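Local coordinates for putative lipoprotein (Clostridium difficile, PDB 4EXR), which is of unknown function but carries two PepSY (peptidase propeptide and YPEB) domains and is probably tethered to the membrane as a lipoprotein, at residues A[74-79]-A[88-93]; A[23-28]-A[129-134]; A[48-53]-A[108-113]. One frame throughout, in Å; residues are numbered along the deposited sequence. Where two conformers were deposited one is given.

From the N terminus, 23-28 is the first segment to pair, and its contact with 129-134 (interaction 2) closes the longest loop, bringing the leading peptide onto the start of strand 130-139. Inside that loop, 48-53 meets 108-113 (interaction 3), joining strand 49-58 to the linker before helix 116-126. Innermost, 74-79 pairs with 88-93 (interaction 1) as a beta hairpin. The three loops are thus nested and none cross. All reach the same antiparallel sheet: interaction 1 at strand 86-93, outermost within the chain, interactions 2 and 3 at the neighbouring central strands. Tyr75 packs on Ala48, and Trp134 on Leu53, so interaction 3 touches both others, while interactions 1 and 2 stay about 10 Å apart at their nearest atoms.

Interaction 1: residues A[74-79]-A[88-93]; sequences EYKMKI and EDKTEK. With PO4 (phosphate ion), chain C; PO4 (phosphate ion), chain B.
Lys76 and Lys90, a cross-strand pair whose side chains rise from the same face, share a phosphate ion, probably from the crystallisation liquor. Lys90 NZ bonds its O3 at 2.9 Å; the 2.5 Å from Lys76 NZ to its O4 is short and belongs to one of two conformers, hence doubtful. In that conformer the anion probably offsets the repulsion of ammonium groups 4.7 Å apart, NZ to NZ. Lys90 NZ also bonds a second phosphate and Glu92 OE1, the latter from above the carboxylate plane. The side chains of Lys78 and Glu88 join in a weak salt bridge, NZ to OE1 3.5 Å. Beneath, the backbones form an antiparallel hairpin, axes 4.6 Å apart and 179° between directions, with Lys76 N bonded to Lys90 O at 2.8 Å and Lys78 N to Glu88 O. The outer edge of 88-93 pairs with a strand of the second subunit, so the sheet continues through the dimer, and Lys76 and Lys90 of that subunit also bind phosphate. On the other face, Thr91 OG1 meets the ring edge of Tyr75 at CD1, 3.4 Å away. Selenomethionine Met77 and Tyr75 pack there against helix 34-44, and Asp89 turns its carboxylate to Lys44 and Tyr45.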
loop_
_atom_site.group_PDB
_atom_site.type_symbol
_atom_site.label_atom_id
_atom_site.label_comp_id
_atom_site.label_asym_id
_atom_site.label_seq_id
_atom_site.Cartn_x
_atom_site.Cartn_y
_atom_site.Cartn_z
ATOM N N GLU A 74 -8.166 7.402 -0.320
ATOM C CA GLU A 74 -7.391 7.546 0.903
ATOM C C GLU A 74 -5.916 7.521 0.546
ATOM O O GLU A 74 -5.504 6.858 -0.414
ATOM C CB GLU A 74 -7.706 6.448 1.919
ATOM C CG GLU A 74 -7.705 5.045 1.368
ATOM C CD GLU A 74 -8.162 4.042 2.408
ATOM O OE1 GLU A 74 -7.894 4.277 3.606
ATOM O OE2 GLU A 74 -8.799 3.032 2.033
ATOM N N TYR A 75 -5.132 8.252 1.325
ATOM C CA TYR A 75 -3.710 8.415 1.050
ATOM C C TYR A 75 -2.967 8.110 2.333
ATOM O O TYR A 75 -3.410 8.488 3.418
ATOM C CB TYR A 75 -3.401 9.854 0.659
ATOM C CG TYR A 75 -4.145 10.341 -0.546
ATOM C CD1 TYR A 75 -3.745 9.974 -1.825
ATOM C CD2 TYR A 75 -5.255 11.176 -0.414
ATOM C CE1 TYR A 75 -4.437 10.421 -2.945
ATOM C CE2 TYR A 75 -5.934 11.632 -1.522
ATOM C CZ TYR A 75 -5.522 11.252 -2.784
ATOM O OH TYR A 75 -6.207 11.703 -3.889
ATOM N N LYS A 76 -1.841 7.417 2.213
ATOM C CA LYS A 76 -1.037 7.108 3.382
ATOM C C LYS A 76 0.426 7.301 3.055
ATOM O O LYS A 76 0.933 6.793 2.050
ATOM C CB LYS A 76 -1.287 5.689 3.885
ATOM C CG LYS A 76 -0.424 5.336 5.097
ATOM C CD LYS A 76 -0.800 4.003 5.713
ATOM C CE LYS A 76 -0.455 2.852 4.797
ATOM N NZ LYS A 76 -0.662 1.546 5.484
HETATM N N MSE A 77 1.097 8.082 3.892
HETATM C CA MSE A 77 2.522 8.295 3.693
HETATM C C MSE A 77 3.267 7.900 4.949
HETATM O O MSE A 77 2.810 8.158 6.064
HETATM C CB MSE A 77 2.838 9.754 3.357
HETATM C CG MSE A 77 2.328 10.209 2.003
HETATM SE SE MSE A 77 3.051 11.943 1.526
HETATM C CE MSE A 77 4.904 11.445 1.228
ATOM N N LYS A 78 4.412 7.273 4.758
ATOM C CA LYS A 78 5.335 7.020 5.866
ATOM C C LYS A 78 6.609 7.801 5.614
ATOM O O LYS A 78 7.160 7.760 4.517
ATOM C CB LYS A 78 5.630 5.532 6.027
ATOM C CG LYS A 78 4.443 4.726 6.546
ATOM C CD LYS A 78 4.834 3.268 6.739
ATOM C CE LYS A 78 3.699 2.482 7.374
ATOM N NZ LYS A 78 3.861 1.019 7.130
ATOM N N ILE A 79 7.050 8.523 6.637
ATOM C CA ILE A 79 8.187 9.421 6.536
ATOM C C ILE A 79 9.147 9.143 7.685
ATOM O O ILE A 79 8.737 9.122 8.849
ATOM C CB ILE A 79 7.711 10.897 6.623
ATOM C CG1 ILE A 79 6.783 11.230 5.449
ATOM C CG2 ILE A 79 8.902 11.841 6.630
ATOM C CD1 ILE A 79 5.786 12.328 5.765
ATOM N N GLU A 88 6.915 5.118 2.342
ATOM C CA GLU A 88 5.733 4.607 1.659
ATOM C C GLU A 88 4.875 5.773 1.208
ATOM O O GLU A 88 4.771 6.776 1.906
ATOM C CB GLU A 88 4.924 3.662 2.554
ATOM C CG GLU A 88 3.693 3.088 1.837
ATOM C CD GLU A 88 2.852 2.147 2.684
ATOM O OE1 GLU A 88 3.098 2.025 3.899
ATOM O OE2 GLU A 88 1.924 1.529 2.121
ATOM N N ASP A 89 4.273 5.642 0.028
ATOM C CA ASP A 89 3.315 6.625 -0.462
ATOM C C ASP A 89 2.234 5.822 -1.184
ATOM O O ASP A 89 2.471 5.292 -2.271
ATOM C CB ASP A 89 4.015 7.604 -1.410
ATOM C CG ASP A 89 3.098 8.711 -1.913
ATOM O OD1 ASP A 89 1.858 8.615 -1.756
ATOM O OD2 ASP A 89 3.626 9.679 -2.499
ATOM N N LYS A 90 1.066 5.717 -0.560
ATOM C CA LYS A 90 0.033 4.814 -1.046
ATOM C C LYS A 90 -1.284 5.554 -1.251
ATOM O O LYS A 90 -1.743 6.273 -0.362
ATOM C CB LYS A 90 -0.153 3.678 -0.042
ATOM C CG LYS A 90 -1.183 2.635 -0.432
ATOM C CD LYS A 90 -1.422 1.717 0.745
ATOM C CE LYS A 90 -2.235 0.505 0.375
ATOM N NZ LYS A 90 -2.658 -0.226 1.604
ATOM N N THR A 91 -1.866 5.385 -2.437
ATOM C CA THR A 91 -3.197 5.892 -2.747
ATOM C C THR A 91 -4.096 4.680 -2.980
ATOM O O THR A 91 -3.690 3.745 -3.664
ATOM C CB THR A 91 -3.176 6.702 -4.062
ATOM O OG1 THR A 91 -2.235 7.778 -3.952
ATOM C CG2 THR A 91 -4.573 7.263 -4.385
ATOM N N GLU A 92 -5.307 4.694 -2.425
ATOM C CA GLU A 92 -6.299 3.654 -2.709
ATOM C C GLU A 92 -7.660 4.300 -2.881
ATOM O O GLU A 92 -8.014 5.209 -2.130
ATOM C CB GLU A 92 -6.426 2.671 -1.541
ATOM C CG GLU A 92 -5.432 1.538 -1.475
ATOM C CD GLU A 92 -5.766 0.574 -0.343
ATOM O OE1 GLU A 92 -5.410 0.872 0.818
ATOM O OE2 GLU A 92 -6.408 -0.466 -0.607
ATOM N N LYS A 93 -8.436 3.807 -3.837
ATOM C CA LYS A 93 -9.818 4.259 -3.998
ATOM C C LYS A 93 -10.611 4.004 -2.707
ATOM O O LYS A 93 -10.476 2.947 -2.094
ATOM C CB LYS A 93 -10.458 3.502 -5.167
ATOM C CG LYS A 93 -11.805 4.029 -5.584
ATOM C CD LYS A 93 -11.664 4.979 -6.748
ATOM C CE LYS A 93 -12.692 4.671 -7.828
ATOM N NZ LYS A 93 -14.083 4.719 -7.296
HETATM P P PO4 C . 0.456 -1.499 3.724
HETATM O O1 PO4 C . 0.568 -2.068 5.119
HETATM O O2 PO4 C . 1.652 -1.932 2.909
HETATM O O3 PO4 C . -0.814 -1.983 3.074
HETATM O O4 PO4 C . 0.443 -0.004 3.812
HETATM P P PO4 B . -1.608 -3.705 -0.075
HETATM O O1 PO4 B . -2.157 -5.112 -0.085
HETATM O O2 PO4 B . -2.688 -2.749 0.373
HETATM O O3 PO4 B . -0.426 -3.623 0.857
HETATM O O4 PO4 B . -1.183 -3.343 -1.465
HETATM O O HOH W 1 -10.037 1.872 0.257
#

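Interaction 2: residues A[23-28]-A[129-134]; sequences ENLMEQ and GIVKEW
Asn24 and Lys132 reach across the contact through two different torsions: Asn24 has CG anti to the backbone N (chi1 -161°), which places CG 3.6 Å from Ile130 CG2, whereas Lys132 bends at chi2 (-70°), carrying CD back toward the 23-28 backbone although its CB starts out away from it. The Asn24 and Ile130 side chains cross at about a right angle, Asn24 ND2 lying 3.4 Å from the CD1 methyl of Ile130. Asn24 OD1 is used within its own segment: it accepts Met26 N at 3.1 Å from above the carbonyl plane, the bond that defines an Asx turn and leads into the short 3-10 segment 25-26. The turn presents Leu25 N to Val131 O, and this bond of 3.0 Å is almost straight, 175° at the hydrogen. At the exposed side, Lys132 NZ meets Glu23 OE1 at 2.7 Å in a salt bridge, from above the carboxylate plane; Glu23 is poorly ordered, which suggests a mobile link. On the inner side Leu25 lies along the strand backbone, CG 3.7 Å from Lys132 O, and its CD1 meets Trp134 CD1. Selenomethionine Met26 rests CG 3.9 Å from Val131 CG2 and continues onto Gln117, Glu121 and Leu124 of helix 116-126. Leu25 reaches Phe62 of strand 61-69, so the turn touches both that helix and the sheet.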
loop_
_atom_site.group_PDB
_atom_site.type_symbol
_atom_site.label_atom_id
_atom_site.label_comp_id
_atom_site.label_asym_id
_atom_site.label_seq_id
_atom_site.Cartn_x
_atom_site.Cartn_y
_atom_site.Cartn_z
ATOM N N GLU A 23 13.841 2.538 22.895
ATOM C CA GLU A 23 12.446 2.567 22.482
ATOM C C GLU A 23 11.636 3.680 23.156
ATOM O O GLU A 23 10.459 3.860 22.857
ATOM C CB GLU A 23 11.807 1.209 22.767
ATOM C CG GLU A 23 12.823 0.074 22.821
ATOM C CD GLU A 23 12.187 -1.284 23.043
ATOM O OE1 GLU A 23 10.941 -1.376 23.017
ATOM O OE2 GLU A 23 12.938 -2.261 23.242
ATOM N N ASN A 24 12.263 4.426 24.059
ATOM C CA ASN A 24 11.574 5.523 24.730
ATOM C C ASN A 24 11.511 6.748 23.826
ATOM O O ASN A 24 12.534 7.371 23.553
ATOM C CB ASN A 24 12.274 5.870 26.050
ATOM C CG ASN A 24 11.383 6.650 27.006
ATOM O OD1 ASN A 24 10.357 7.210 26.616
ATOM N ND2 ASN A 24 11.771 6.680 28.269
ATOM N N LEU A 25 10.313 7.090 23.355
ATOM C CA LEU A 25 10.148 8.261 22.502
ATOM C C LEU A 25 10.517 9.539 23.239
ATOM O O LEU A 25 10.903 10.530 22.622
ATOM C CB LEU A 25 8.711 8.373 21.976
ATOM C CG LEU A 25 8.205 7.369 20.946
ATOM C CD1 LEU A 25 6.891 7.867 20.341
ATOM C CD2 LEU A 25 9.249 7.130 19.869
HETATM N N MSE A 26 10.389 9.512 24.561
HETATM C CA MSE A 26 10.708 10.672 25.387
HETATM C C MSE A 26 12.209 10.955 25.456
HETATM O O MSE A 26 12.622 12.074 25.768
HETATM C CB MSE A 26 10.140 10.494 26.796
HETATM C CG MSE A 26 8.683 10.886 26.902
HETATM SE SE MSE A 26 8.492 12.829 26.793
HETATM C CE MSE A 26 8.789 13.243 28.683
ATOM N N GLU A 27 13.022 9.944 25.164
ATOM C CA GLU A 27 14.469 10.111 25.218
ATOM C C GLU A 27 15.067 10.215 23.818
ATOM O O GLU A 27 16.274 10.047 23.636
ATOM C CB GLU A 27 15.113 8.970 26.017
ATOM C CG GLU A 27 14.704 8.966 27.488
ATOM C CD GLU A 27 15.174 7.732 28.242
ATOM O OE1 GLU A 27 15.567 6.742 27.588
ATOM O OE2 GLU A 27 15.147 7.754 29.493
ATOM N N GLN A 28 14.217 10.481 22.829
ATOM C CA GLN A 28 14.682 10.641 21.455
ATOM C C GLN A 28 14.596 12.098 21.029
ATOM O O GLN A 28 13.762 12.853 21.530
ATOM C CB GLN A 28 13.846 9.781 20.491
ATOM C CG GLN A 28 14.016 8.283 20.676
ATOM C CD GLN A 28 15.386 7.787 20.263
ATOM O OE1 GLN A 28 15.992 8.296 19.314
ATOM N NE2 GLN A 28 15.884 6.783 20.974
ATOM N N GLY A 129 5.978 5.336 33.133
ATOM C CA GLY A 129 6.384 4.237 32.285
ATOM C C GLY A 129 7.186 4.761 31.123
ATOM O O GLY A 129 7.776 5.837 31.209
ATOM N N ILE A 130 7.193 3.999 30.035
ATOM C CA ILE A 130 7.928 4.340 28.828
ATOM C C ILE A 130 6.963 4.581 27.663
ATOM O O ILE A 130 6.116 3.733 27.372
ATOM C CB ILE A 130 8.873 3.192 28.430
ATOM C CG1 ILE A 130 9.843 2.864 29.572
ATOM C CG2 ILE A 130 9.620 3.529 27.155
ATOM C CD1 ILE A 130 10.689 4.035 30.019
ATOM N N VAL A 131 7.103 5.728 26.997
ATOM C CA VAL A 131 6.269 6.066 25.844
ATOM C C VAL A 131 6.778 5.352 24.597
ATOM O O VAL A 131 7.916 5.556 24.185
ATOM C CB VAL A 131 6.240 7.586 25.580
ATOM C CG1 VAL A 131 5.410 7.899 24.332
ATOM C CG2 VAL A 131 5.686 8.348 26.789
ATOM N N LYS A 132 5.929 4.521 24.001
ATOM C CA LYS A 132 6.309 3.714 22.847
ATOM C C LYS A 132 5.805 4.293 21.530
ATOM O O LYS A 132 6.430 4.107 20.492
ATOM C CB LYS A 132 5.743 2.299 22.980
ATOM C CG LYS A 132 6.240 1.532 24.193
ATOM C CD LYS A 132 7.702 1.150 24.048
ATOM C CE LYS A 132 8.174 0.344 25.249
ATOM N NZ LYS A 132 9.554 -0.169 25.053
ATOM N N GLU A 133 4.654 4.960 21.582
ATOM C CA GLU A 133 4.021 5.498 20.385
ATOM C C GLU A 133 3.123 6.660 20.765
ATOM O O GLU A 133 2.666 6.760 21.904
ATOM C CB GLU A 133 3.187 4.413 19.678
ATOM C CG GLU A 133 2.590 4.854 18.335
ATOM C CD GLU A 133 1.351 4.072 17.937
ATOM O OE1 GLU A 133 1.334 2.843 18.151
ATOM O OE2 GLU A 133 0.393 4.689 17.415
ATOM N N TRP A 134 2.888 7.556 19.807
ATOM C CA TRP A 134 1.831 8.539 19.976
ATOM C C TRP A 134 1.087 8.674 18.661
ATOM O O TRP A 134 1.634 8.404 17.591
ATOM C CB TRP A 134 2.320 9.893 20.511
ATOM C CG TRP A 134 3.235 10.697 19.626
ATOM C CD1 TRP A 134 4.595 10.867 19.784
ATOM C CD2 TRP A 134 2.867 11.474 18.474
ATOM N NE1 TRP A 134 5.077 11.692 18.799
ATOM C CE2 TRP A 134 4.047 12.074 17.985
ATOM C CE3 TRP A 134 1.655 11.717 17.810
ATOM C CZ2 TRP A 134 4.050 12.889 16.862
ATOM C CZ3 TRP A 134 1.666 12.536 16.699
ATOM C CH2 TRP A 134 2.854 13.108 16.233
#

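Interaction 3: residues A[48-53]-A[108-113]; sequences ADIVDL and LDLNDI. With NA (sodium ion), chain D.
Leu108 fits closely against the backbone of Ile50 to Asp52, and its main chain and side chain both take part. Leu108 N donates to Ile50 O at 2.9 Å, with 170° at the hydrogen, the one direct hydrogen bond between the segments. Leu108 has CG anti to the carbonyl carbon (chi1 -56°); beyond it the two methyls divide. Leu108 CD2 approaches Val51 O to 3.4 Å, while Leu108 CD1 meets Ile50 CG2 at 4.0 Å and lies close to the backbone N of Asp52. Further along, the side chains of Leu110 and Ile50 cross at about a right angle, joining by their CD1 methyls at 4.1 Å. These leucines continue the apolar layer onto Leu136 of strand 130-139, and Ile50 meets Ile38 and Phe41 of helix 34-44.

The contact is looser where a water donates to both Ile50 O and Leu108 O, adding a solvent link beside the direct bond. The metal site next to it is ordered. Val51 and Asp52 form a classic beta bulge opposite Glu67, and a sodium ion is bound there by Val51 O and Asp52 OD1 at 2.4 Å each, two waters and Asp137. One of those waters also donates to Asp52 OD2. Val51 O is shared by the sodium and by the CD2 methyl of Leu108. The cation probably offsets the repulsion between the carboxylates of Asp52 and Asp137, and so links strands 49-58 and 130-139.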
loop_
_atom_site.group_PDB
_atom_site.type_symbol
_atom_site.label_atom_id
_atom_site.label_comp_id
_atom_site.label_asym_id
_atom_site.label_seq_id
_atom_site.Cartn_x
_atom_site.Cartn_y
_atom_site.Cartn_z
ATOM N N ALA A 48 -6.412 16.911 0.159
ATOM C CA ALA A 48 -6.737 15.887 1.149
ATOM C C ALA A 48 -6.817 16.466 2.566
ATOM O O ALA A 48 -6.107 17.418 2.897
ATOM C CB ALA A 48 -5.691 14.763 1.105
ATOM N N ASP A 49 -7.668 15.873 3.399
ATOM C CA ASP A 49 -7.721 16.193 4.822
ATOM C C ASP A 49 -7.039 15.094 5.613
ATOM O O ASP A 49 -7.298 13.922 5.383
ATOM C CB ASP A 49 -9.162 16.286 5.309
ATOM C CG ASP A 49 -9.920 17.424 4.663
ATOM O OD1 ASP A 49 -9.347 18.530 4.538
ATOM O OD2 ASP A 49 -11.081 17.199 4.268
ATOM N N ILE A 50 -6.193 15.465 6.567
ATOM C CA ILE A 50 -5.522 14.462 7.387
ATOM C C ILE A 50 -6.486 13.876 8.404
ATOM O O ILE A 50 -7.178 14.611 9.116
ATOM C CB ILE A 50 -4.298 15.063 8.117
ATOM C CG1 ILE A 50 -3.230 15.442 7.083
ATOM C CG2 ILE A 50 -3.756 14.075 9.160
ATOM C CD1 ILE A 50 -1.979 16.115 7.689
ATOM N N VAL A 51 -6.533 12.551 8.468
ATOM C CA VAL A 51 -7.452 11.873 9.376
ATOM C C VAL A 51 -6.731 11.083 10.478
ATOM O O VAL A 51 -7.333 10.728 11.476
ATOM C CB VAL A 51 -8.465 10.947 8.605
ATOM C CG1 VAL A 51 -9.335 11.771 7.643
ATOM C CG2 VAL A 51 -7.733 9.831 7.856
ATOM N N ASP A 52 -5.441 10.812 10.296
ATOM C CA ASP A 52 -4.646 10.118 11.315
ATOM C C ASP A 52 -3.191 10.524 11.166
ATOM O O ASP A 52 -2.708 10.734 10.046
ATOM C CB ASP A 52 -4.742 8.579 11.191
ATOM C CG ASP A 52 -6.139 8.033 11.500
ATOM O OD1 ASP A 52 -6.573 8.086 12.682
ATOM O OD2 ASP A 52 -6.789 7.514 10.559
ATOM N N LEU A 53 -2.495 10.629 12.297
ATOM C CA LEU A 53 -1.065 10.912 12.299
ATOM C C LEU A 53 -0.472 10.158 13.473
ATOM O O LEU A 53 -1.055 10.129 14.555
ATOM C CB LEU A 53 -0.821 12.413 12.474
ATOM C CG LEU A 53 0.640 12.849 12.649
ATOM C CD1 LEU A 53 1.446 12.554 11.414
ATOM C CD2 LEU A 53 0.716 14.327 12.978
ATOM N N LEU A 108 -8.793 15.570 11.320
ATOM C CA LEU A 108 -8.259 16.072 12.569
ATOM C C LEU A 108 -8.297 17.590 12.618
ATOM O O LEU A 108 -8.133 18.257 11.599
ATOM C CB LEU A 108 -6.802 15.602 12.718
ATOM C CG LEU A 108 -6.574 14.095 12.651
ATOM C CD1 LEU A 108 -5.070 13.744 12.926
ATOM C CD2 LEU A 108 -7.507 13.395 13.630
ATOM N N ASP A 109 -8.508 18.144 13.805
ATOM C CA ASP A 109 -8.330 19.579 13.990
ATOM C C ASP A 109 -6.894 19.814 14.481
ATOM O O ASP A 109 -6.577 19.574 15.649
ATOM C CB ASP A 109 -9.352 20.128 14.984
ATOM C CG ASP A 109 -9.181 21.612 15.235
ATOM O OD1 ASP A 109 -8.323 22.253 14.576
ATOM O OD2 ASP A 109 -9.932 22.144 16.087
ATOM N N LEU A 110 -6.031 20.272 13.577
ATOM C CA LEU A 110 -4.591 20.352 13.877
ATOM C C LEU A 110 -4.115 21.770 14.131
ATOM O O LEU A 110 -2.922 22.007 14.281
ATOM C CB LEU A 110 -3.771 19.739 12.740
ATOM C CG LEU A 110 -4.007 18.252 12.501
ATOM C CD1 LEU A 110 -3.263 17.777 11.264
ATOM C CD2 LEU A 110 -3.612 17.435 13.725
ATOM N N ASN A 111 -5.051 22.710 14.177
ATOM C CA ASN A 111 -4.717 24.110 14.401
ATOM C C ASN A 111 -4.587 24.435 15.876
ATOM O O ASN A 111 -5.438 24.054 16.678
ATOM C CB ASN A 111 -5.770 25.028 13.762
ATOM C CG ASN A 111 -5.836 24.875 12.256
ATOM O OD1 ASN A 111 -6.882 24.537 11.699
ATOM N ND2 ASN A 111 -4.708 25.108 11.587
ATOM N N ASP A 112 -3.510 25.136 16.222
ATOM C CA ASP A 112 -3.255 25.583 17.594
ATOM C C ASP A 112 -3.204 24.456 18.623
ATOM O O ASP A 112 -3.707 24.597 19.735
ATOM C CB ASP A 112 -4.274 26.644 18.018
ATOM C CG ASP A 112 -4.181 27.901 17.176
ATOM O OD1 ASP A 112 -3.057 28.254 16.757
ATOM O OD2 ASP A 112 -5.232 28.533 16.926
ATOM N N ILE A 113 -2.596 23.332 18.267
ATOM C CA ILE A 113 -2.527 22.244 19.224
ATOM C C ILE A 113 -1.173 22.267 19.922
ATOM O O ILE A 113 -0.220 22.890 19.447
ATOM C CB ILE A 113 -2.749 20.874 18.574
ATOM C CG1 ILE A 113 -1.671 20.584 17.528
ATOM C CG2 ILE A 113 -4.168 20.779 17.964
ATOM C CD1 ILE A 113 -1.765 19.173 16.967
HETATM NA NA NA D . -8.614 9.248 12.802
HETATM O O HOH W 2 -7.023 17.819 8.932
HETATM O O HOH W 3 -9.390 7.900 11.019
HETATM O O HOH W 4 -10.302 10.873 12.928
#